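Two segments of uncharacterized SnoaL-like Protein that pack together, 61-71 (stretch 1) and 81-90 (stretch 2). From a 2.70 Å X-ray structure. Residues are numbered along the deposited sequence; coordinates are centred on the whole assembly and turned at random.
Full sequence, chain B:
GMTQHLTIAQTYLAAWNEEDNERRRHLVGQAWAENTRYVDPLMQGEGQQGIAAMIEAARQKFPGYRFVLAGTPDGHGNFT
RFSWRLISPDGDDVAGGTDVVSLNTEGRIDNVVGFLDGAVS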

ATOM      1  N   LYS B  61       8.122  -4.553 -23.496  1.00 27.16           N
ATOM      2  CA  LYS B  61       9.484  -4.298 -23.026  1.00 28.13           C
ATOM      3  C   LYS B  61      10.086  -5.480 -22.245  1.00 29.29           C
ATOM      4  O   LYS B  61      11.298  -5.571 -22.108  1.00 31.05           O
ATOM      5  CB  LYS B  61       9.520  -3.072 -22.150  1.00 27.38           C
ATOM      6  CG  LYS B  61       9.107  -1.813 -22.881  1.00 27.45           C
ATOM      7  CD  LYS B  61       9.132  -0.615 -21.918  1.00 27.76           C
ATOM      8  CE  LYS B  61       8.649   0.657 -22.564  1.00 27.36           C
ATOM      9  NZ  LYS B  61       8.799   1.806 -21.645  1.00 27.58           N
ATOM     10  N   PHE B  62       9.253  -6.376 -21.734  1.00 29.32           N
ATOM     11  CA  PHE B  62       9.729  -7.544 -20.989  1.00 29.20           C
ATOM     12  C   PHE B  62       9.103  -8.817 -21.517  1.00 27.76           C
ATOM     13  O   PHE B  62       8.427  -9.496 -20.783  1.00 27.31           O
ATOM     14  CB  PHE B  62       9.387  -7.395 -19.501  1.00 30.09           C
ATOM     15  CG  PHE B  62      10.237  -6.365 -18.776  1.00 30.71           C
ATOM     16  CD1 PHE B  62       9.970  -5.016 -18.891  1.00 31.02           C
ATOM     17  CD2 PHE B  62      11.302  -6.779 -17.935  1.00 31.14           C
ATOM     18  CE1 PHE B  62      10.767  -4.061 -18.169  1.00 31.56           C
ATOM     19  CE2 PHE B  62      12.113  -5.857 -17.231  1.00 30.62           C
ATOM     20  CZ  PHE B  62      11.859  -4.499 -17.352  1.00 31.09           C
ATOM     21  N   PRO B  63       9.393  -9.166 -22.768  1.00 26.87           N
ATOM     22  CA  PRO B  63       8.775 -10.332 -23.396  1.00 26.59           C
ATOM     23  C   PRO B  63       9.226 -11.635 -22.741  1.00 26.48           C
ATOM     24  O   PRO B  63      10.391 -11.786 -22.421  1.00 26.52           O
ATOM     25  CB  PRO B  63       9.243 -10.229 -24.868  1.00 26.03           C
ATOM     26  CG  PRO B  63      10.488  -9.463 -24.822  1.00 25.73           C
ATOM     27  CD  PRO B  63      10.372  -8.514 -23.659  1.00 26.45           C
ATOM     28  N   GLY B  64       8.290 -12.556 -22.542  1.00 27.04           N
ATOM     29  CA  GLY B  64       8.560 -13.828 -21.890  1.00 27.13           C
ATOM     30  C   GLY B  64       8.523 -13.771 -20.363  1.00 28.51           C
ATOM     31  O   GLY B  64       8.471 -14.828 -19.713  1.00 30.36           O
ATOM     32  N   TYR B  65       8.536 -12.575 -19.763  1.00 27.83           N
ATOM     33  CA  TYR B  65       8.501 -12.469 -18.305  1.00 27.33           C
ATOM     34  C   TYR B  65       7.126 -12.815 -17.739  1.00 27.73           C
ATOM     35  O   TYR B  65       6.136 -12.777 -18.439  1.00 28.30           O
ATOM     36  CB  TYR B  65       8.967 -11.094 -17.832  1.00 27.14           C
ATOM     37  CG  TYR B  65      10.482 -10.906 -17.960  1.00 27.33           C
ATOM     38  CD1 TYR B  65      11.062 -10.664 -19.189  1.00 27.11           C
ATOM     39  CD2 TYR B  65      11.329 -11.016 -16.853  1.00 27.09           C
ATOM     40  CE1 TYR B  65      12.428 -10.545 -19.325  1.00 27.11           C
ATOM     41  CE2 TYR B  65      12.706 -10.876 -16.986  1.00 26.95           C
ATOM     42  CZ  TYR B  65      13.248 -10.640 -18.220  1.00 26.78           C
ATOM     43  OH  TYR B  65      14.609 -10.491 -18.382  1.00 26.81           O
ATOM     44  N   ARG B  66       7.080 -13.234 -16.482  1.00 27.46           N
ATOM     45  CA  ARG B  66       5.829 -13.571 -15.845  1.00 27.04           C
ATOM     46  C   ARG B  66       5.775 -12.951 -14.469  1.00 27.69           C
ATOM     47  O   ARG B  66       6.797 -12.612 -13.902  1.00 28.14           O
ATOM     48  CB  ARG B  66       5.747 -15.051 -15.694  1.00 27.34           C
ATOM     49  CG  ARG B  66       5.509 -15.803 -16.946  1.00 28.48           C
ATOM     50  CD  ARG B  66       6.012 -17.218 -16.778  1.00 28.77           C
ATOM     51  NE  ARG B  66       5.494 -17.755 -15.528  1.00 29.63           N
ATOM     52  CZ  ARG B  66       6.087 -18.709 -14.811  1.00 30.15           C
ATOM     53  NH1 ARG B  66       7.274 -19.231 -15.211  1.00 29.94           N
ATOM     54  NH2 ARG B  66       5.499 -19.120 -13.669  1.00 29.69           N
ATOM     55  N   PHE B  67       4.572 -12.826 -13.922  1.00 28.34           N
ATOM     56  CA  PHE B  67       4.362 -12.246 -12.582  1.00 28.58           C
ATOM     57  C   PHE B  67       3.692 -13.301 -11.701  1.00 28.03           C
ATOM     58  O   PHE B  67       2.536 -13.590 -11.905  1.00 29.35           O
ATOM     59  CB  PHE B  67       3.496 -10.979 -12.712  1.00 29.28           C
ATOM     60  CG  PHE B  67       3.994 -10.027 -13.756  1.00 28.89           C
ATOM     61  CD1 PHE B  67       3.584 -10.144 -15.068  1.00 29.57           C
ATOM     62  CD2 PHE B  67       4.924  -9.070 -13.442  1.00 29.84           C
ATOM     63  CE1 PHE B  67       4.063  -9.289 -16.053  1.00 30.03           C
ATOM     64  CE2 PHE B  67       5.413  -8.194 -14.417  1.00 30.31           C
ATOM     65  CZ  PHE B  67       4.985  -8.310 -15.723  1.00 30.11           C
ATOM     66  N   VAL B  68       4.413 -13.861 -10.735  1.00 26.66           N
ATOM     67  CA  VAL B  68       3.905 -14.948  -9.928  1.00 25.94           C
ATOM     68  C   VAL B  68       3.663 -14.483  -8.500  1.00 26.76           C
ATOM     69  O   VAL B  68       4.496 -13.806  -7.886  1.00 26.69           O
ATOM     70  CB  VAL B  68       4.905 -16.120  -9.928  1.00 25.41           C
ATOM     71  CG1 VAL B  68       4.400 -17.247  -9.091  1.00 24.29           C
ATOM     72  CG2 VAL B  68       5.187 -16.552 -11.347  1.00 25.02           C
ATOM     73  N   LEU B  69       2.523 -14.891  -7.963  1.00 26.79           N
ATOM     74  CA  LEU B  69       2.122 -14.488  -6.638  1.00 26.61           C
ATOM     75  C   LEU B  69       3.133 -15.016  -5.617  1.00 26.99           C
ATOM     76  O   LEU B  69       3.657 -16.099  -5.789  1.00 26.98           O
ATOM     77  CB  LEU B  69       0.712 -15.015  -6.356  1.00 26.45           C
ATOM     78  CG  LEU B  69      -0.080 -14.578  -5.122  1.00 26.47           C
ATOM     79  CD1 LEU B  69      -0.425 -13.080  -5.138  1.00 26.15           C
ATOM     80  CD2 LEU B  69      -1.336 -15.415  -5.066  1.00 25.67           C
ATOM     81  N   ALA B  70       3.437 -14.198  -4.610  1.00 27.48           N
ATOM     82  CA  ALA B  70       4.347 -14.526  -3.519  1.00 26.86           C
ATOM     83  C   ALA B  70       3.584 -14.297  -2.215  1.00 27.34           C
ATOM     84  O   ALA B  70       2.896 -13.293  -2.055  1.00 28.49           O
ATOM     85  CB  ALA B  70       5.580 -13.654  -3.566  1.00 25.35           C
ATOM     86  N   GLY B  71       3.676 -15.236  -1.283  1.00 27.38           N
ATOM     87  CA  GLY B  71       2.969 -15.104  -0.008  1.00 27.57           C
ATOM     88  C   GLY B  71       1.451 -15.162  -0.095  1.00 27.28           C
ATOM     89  O   GLY B  71       0.904 -15.535  -1.117  1.00 28.04           O
ATOM     90  N   ARG B  81      -4.032  -6.394  -0.433  1.00 26.38           N
ATOM     91  CA  ARG B  81      -2.587  -6.260  -0.566  1.00 26.42           C
ATOM     92  C   ARG B  81      -1.967  -7.608  -0.883  1.00 26.16           C
ATOM     93  O   ARG B  81      -2.306  -8.622  -0.264  1.00 25.73           O
ATOM     94  CB  ARG B  81      -1.928  -5.778   0.718  1.00 26.89           C
ATOM     95  CG  ARG B  81      -0.402  -5.922   0.639  1.00 26.82           C
ATOM     96  CD  ARG B  81       0.342  -5.514   1.881  1.00 26.33           C
ATOM     97  NE  ARG B  81       0.045  -6.348   3.030  1.00 25.42           N
ATOM     98  CZ  ARG B  81       0.799  -6.390   4.112  1.00 25.18           C
ATOM     99  NH1 ARG B  81       1.912  -5.690   4.179  1.00 25.22           N
ATOM    100  NH2 ARG B  81       0.451  -7.148   5.134  1.00 25.51           N
ATOM    101  N   PHE B  82      -1.030  -7.598  -1.819  1.00 26.24           N
ATOM    102  CA  PHE B  82      -0.339  -8.806  -2.218  1.00 26.84           C
ATOM    103  C   PHE B  82       0.983  -8.473  -2.857  1.00 26.61           C
ATOM    104  O   PHE B  82       1.228  -7.326  -3.277  1.00 26.29           O
ATOM    105  CB  PHE B  82      -1.191  -9.618  -3.202  1.00 28.11           C
ATOM    106  CG  PHE B  82      -1.512  -8.891  -4.468  1.00 28.25           C
ATOM    107  CD1 PHE B  82      -0.666  -8.966  -5.559  1.00 28.92           C
ATOM    108  CD2 PHE B  82      -2.664  -8.125  -4.569  1.00 28.58           C
ATOM    109  CE1 PHE B  82      -0.967  -8.262  -6.756  1.00 29.22           C
ATOM    110  CE2 PHE B  82      -2.962  -7.427  -5.735  1.00 28.82           C
ATOM    111  CZ  PHE B  82      -2.120  -7.495  -6.827  1.00 28.91           C
ATOM    112  N   SER B  83       1.836  -9.490  -2.924  1.00 26.89           N
ATOM    113  CA  SER B  83       3.152  -9.361  -3.546  1.00 27.41           C
ATOM    114  C   SER B  83       3.354 -10.419  -4.613  1.00 27.75           C
ATOM    115  O   SER B  83       2.704 -11.460  -4.595  1.00 27.05           O
ATOM    116  CB  SER B  83       4.265  -9.397  -2.514  1.00 26.73           C
ATOM    117  OG  SER B  83       4.199  -8.218  -1.732  1.00 26.34           O
ATOM    118  N   TRP B  84       4.245 -10.110  -5.559  1.00 27.74           N
ATOM    119  CA  TRP B  84       4.522 -10.989  -6.680  1.00 27.61           C
ATOM    120  C   TRP B  84       5.993 -10.905  -7.048  1.00 26.87           C
ATOM    121  O   TRP B  84       6.636  -9.925  -6.730  1.00 27.55           O
ATOM    122  CB  TRP B  84       3.660 -10.586  -7.891  1.00 28.13           C
ATOM    123  CG  TRP B  84       3.822  -9.164  -8.225  1.00 28.51           C
ATOM    124  CD1 TRP B  84       3.041  -8.141  -7.792  1.00 28.74           C
ATOM    125  CD2 TRP B  84       4.872  -8.567  -9.018  1.00 28.57           C
ATOM    126  NE1 TRP B  84       3.512  -6.949  -8.295  1.00 28.90           N
ATOM    127  CE2 TRP B  84       4.640  -7.178  -9.036  1.00 28.50           C
ATOM    128  CE3 TRP B  84       5.974  -9.073  -9.706  1.00 28.76           C
ATOM    129  CZ2 TRP B  84       5.487  -6.271  -9.697  1.00 28.52           C
ATOM    130  CZ3 TRP B  84       6.814  -8.171 -10.388  1.00 28.87           C
ATOM    131  CH2 TRP B  84       6.556  -6.787 -10.373  1.00 28.83           C
ATOM    132  N   ARG B  85       6.488 -11.927  -7.741  1.00 26.56           N
ATOM    133  CA  ARG B  85       7.856 -12.008  -8.203  1.00 26.08           C
ATOM    134  C   ARG B  85       7.867 -11.986  -9.731  1.00 26.11           C
ATOM    135  O   ARG B  85       6.949 -12.509 -10.373  1.00 26.06           O
ATOM    136  CB  ARG B  85       8.479 -13.329  -7.731  1.00 26.59           C
ATOM    137  CG  ARG B  85       8.465 -13.601  -6.219  1.00 26.87           C
ATOM    138  CD  ARG B  85       9.099 -12.466  -5.428  1.00 27.29           C
ATOM    139  NE  ARG B  85      10.465 -12.222  -5.853  1.00 27.69           N
ATOM    140  CZ  ARG B  85      11.161 -11.138  -5.552  1.00 28.22           C
ATOM    141  NH1 ARG B  85      10.611 -10.187  -4.819  1.00 29.01           N
ATOM    142  NH2 ARG B  85      12.401 -10.995  -6.008  1.00 28.16           N
ATOM    143  N   LEU B  86       8.904 -11.386 -10.309  1.00 25.91           N
ATOM    144  CA  LEU B  86       9.060 -11.319 -11.754  1.00 25.70           C
ATOM    145  C   LEU B  86       9.977 -12.438 -12.174  1.00 25.49           C
ATOM    146  O   LEU B  86      11.146 -12.438 -11.801  1.00 24.46           O
ATOM    147  CB  LEU B  86       9.665  -9.969 -12.178  1.00 26.45           C
ATOM    148  CG  LEU B  86       9.833  -9.612 -13.663  1.00 26.29           C
ATOM    149  CD1 LEU B  86       8.522  -9.643 -14.408  1.00 26.81           C
ATOM    150  CD2 LEU B  86      10.477  -8.254 -13.772  1.00 25.57           C
ATOM    151  N   ILE B  87       9.439 -13.384 -12.957  1.00 26.02           N
ATOM    152  CA  ILE B  87      10.184 -14.552 -13.446  1.00 25.75           C
ATOM    153  C   ILE B  87      10.577 -14.439 -14.946  1.00 26.67           C
ATOM    154  O   ILE B  87       9.761 -14.166 -15.846  1.00 26.89           O
ATOM    155  CB  ILE B  87       9.428 -15.882 -13.156  1.00 25.26           C
ATOM    156  CG1 ILE B  87       9.008 -15.982 -11.664  1.00 24.88           C
ATOM    157  CG2 ILE B  87      10.279 -17.078 -13.563  1.00 24.93           C
ATOM    158  CD1 ILE B  87      10.105 -15.863 -10.639  1.00 23.50           C
ATOM    159  N   SER B  88      11.869 -14.649 -15.166  1.00 27.34           N
ATOM    160  CA  SER B  88      12.527 -14.582 -16.460  1.00 26.95           C
ATOM    161  C   SER B  88      12.063 -15.726 -17.348  1.00 27.25           C
ATOM    162  O   SER B  88      11.572 -16.732 -16.849  1.00 27.16           O
ATOM    163  CB  SER B  88      14.038 -14.677 -16.186  1.00 27.35           C
ATOM    164  OG  SER B  88      14.803 -15.070 -17.296  1.00 28.97           O
ATOM    165  N   PRO B  89      12.176 -15.569 -18.681  1.00 27.62           N
ATOM    166  CA  PRO B  89      11.849 -16.675 -19.566  1.00 26.95           C
ATOM    167  C   PRO B  89      12.541 -17.979 -19.167  1.00 27.01           C
ATOM    168  O   PRO B  89      11.921 -19.040 -19.222  1.00 27.56           O
ATOM    169  CB  PRO B  89      12.326 -16.169 -20.912  1.00 26.69           C
ATOM    170  CG  PRO B  89      12.122 -14.695 -20.817  1.00 26.92           C
ATOM    171  CD  PRO B  89      12.536 -14.356 -19.439  1.00 27.40           C
ATOM    172  N   ASP B  90      13.796 -17.915 -18.742  1.00 27.04           N
ATOM    173  CA  ASP B  90      14.525 -19.137 -18.311  1.00 27.75           C
ATOM    174  C   ASP B  90      14.124 -19.633 -16.901  1.00 28.01           C
ATOM    175  O   ASP B  90      14.674 -20.628 -16.428  1.00 28.19           O
ATOM    176  CB  ASP B  90      16.037 -18.880 -18.352  1.00 28.51           C
ATOM    177  CG  ASP B  90      16.420 -17.643 -17.561  1.00 30.48           C
ATOM    178  OD1 ASP B  90      16.140 -17.573 -16.345  1.00 31.27           O
ATOM    179  OD2 ASP B  90      16.945 -16.688 -18.169  1.00 32.04           O
TER

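What joins the two strands? A ladder of antiparallel backbone hydrogen bonds does. Arg66 and Ile87 bond reciprocally, Arg66 N to Ile87 O and Ile87 N to Arg66 O both at 2.9 Å. Val68 and Arg85 repeat the pattern, with Val68 N to Arg85 O at 2.9 Å and Arg85 N to Val68 O at 2.7 Å. Ala70 N reaches Ser83 O at 2.8 Å.

What fills the face bearing Phe67 and Leu86? Aromatic and branched side chains pack there, Phe67 CE2 lying 3.4 Å from Leu86 CD1. The edge of Phe67 meets the face of Trp84, planes at 79°, with Phe67 CD2 3.7 Å from Trp84 CZ3; this edge presents its C-H groups to the electron-rich face of the Trp84 ring, an arrangement that suits two nearly perpendicular rings.

What covers the other face? Val68 CG2 touches Ile87 CG1 at 3.9 Å, while the Arg66 guanidinium lays one face over Ile87 CB. Small Ala70 sets its CB 3.9 Å from Arg85 CG, against the aliphatic part of that long side chain.

How does the contact continue beyond the strands? Pro89 CD sits over the Tyr65 ring, 3.9 Å from its centroid, in a CH-pi contact. Gly64 suits the adjoining turn: its phi is positive, and a CB would clash with Pro89 CG. Altogether 774 Å² is buried.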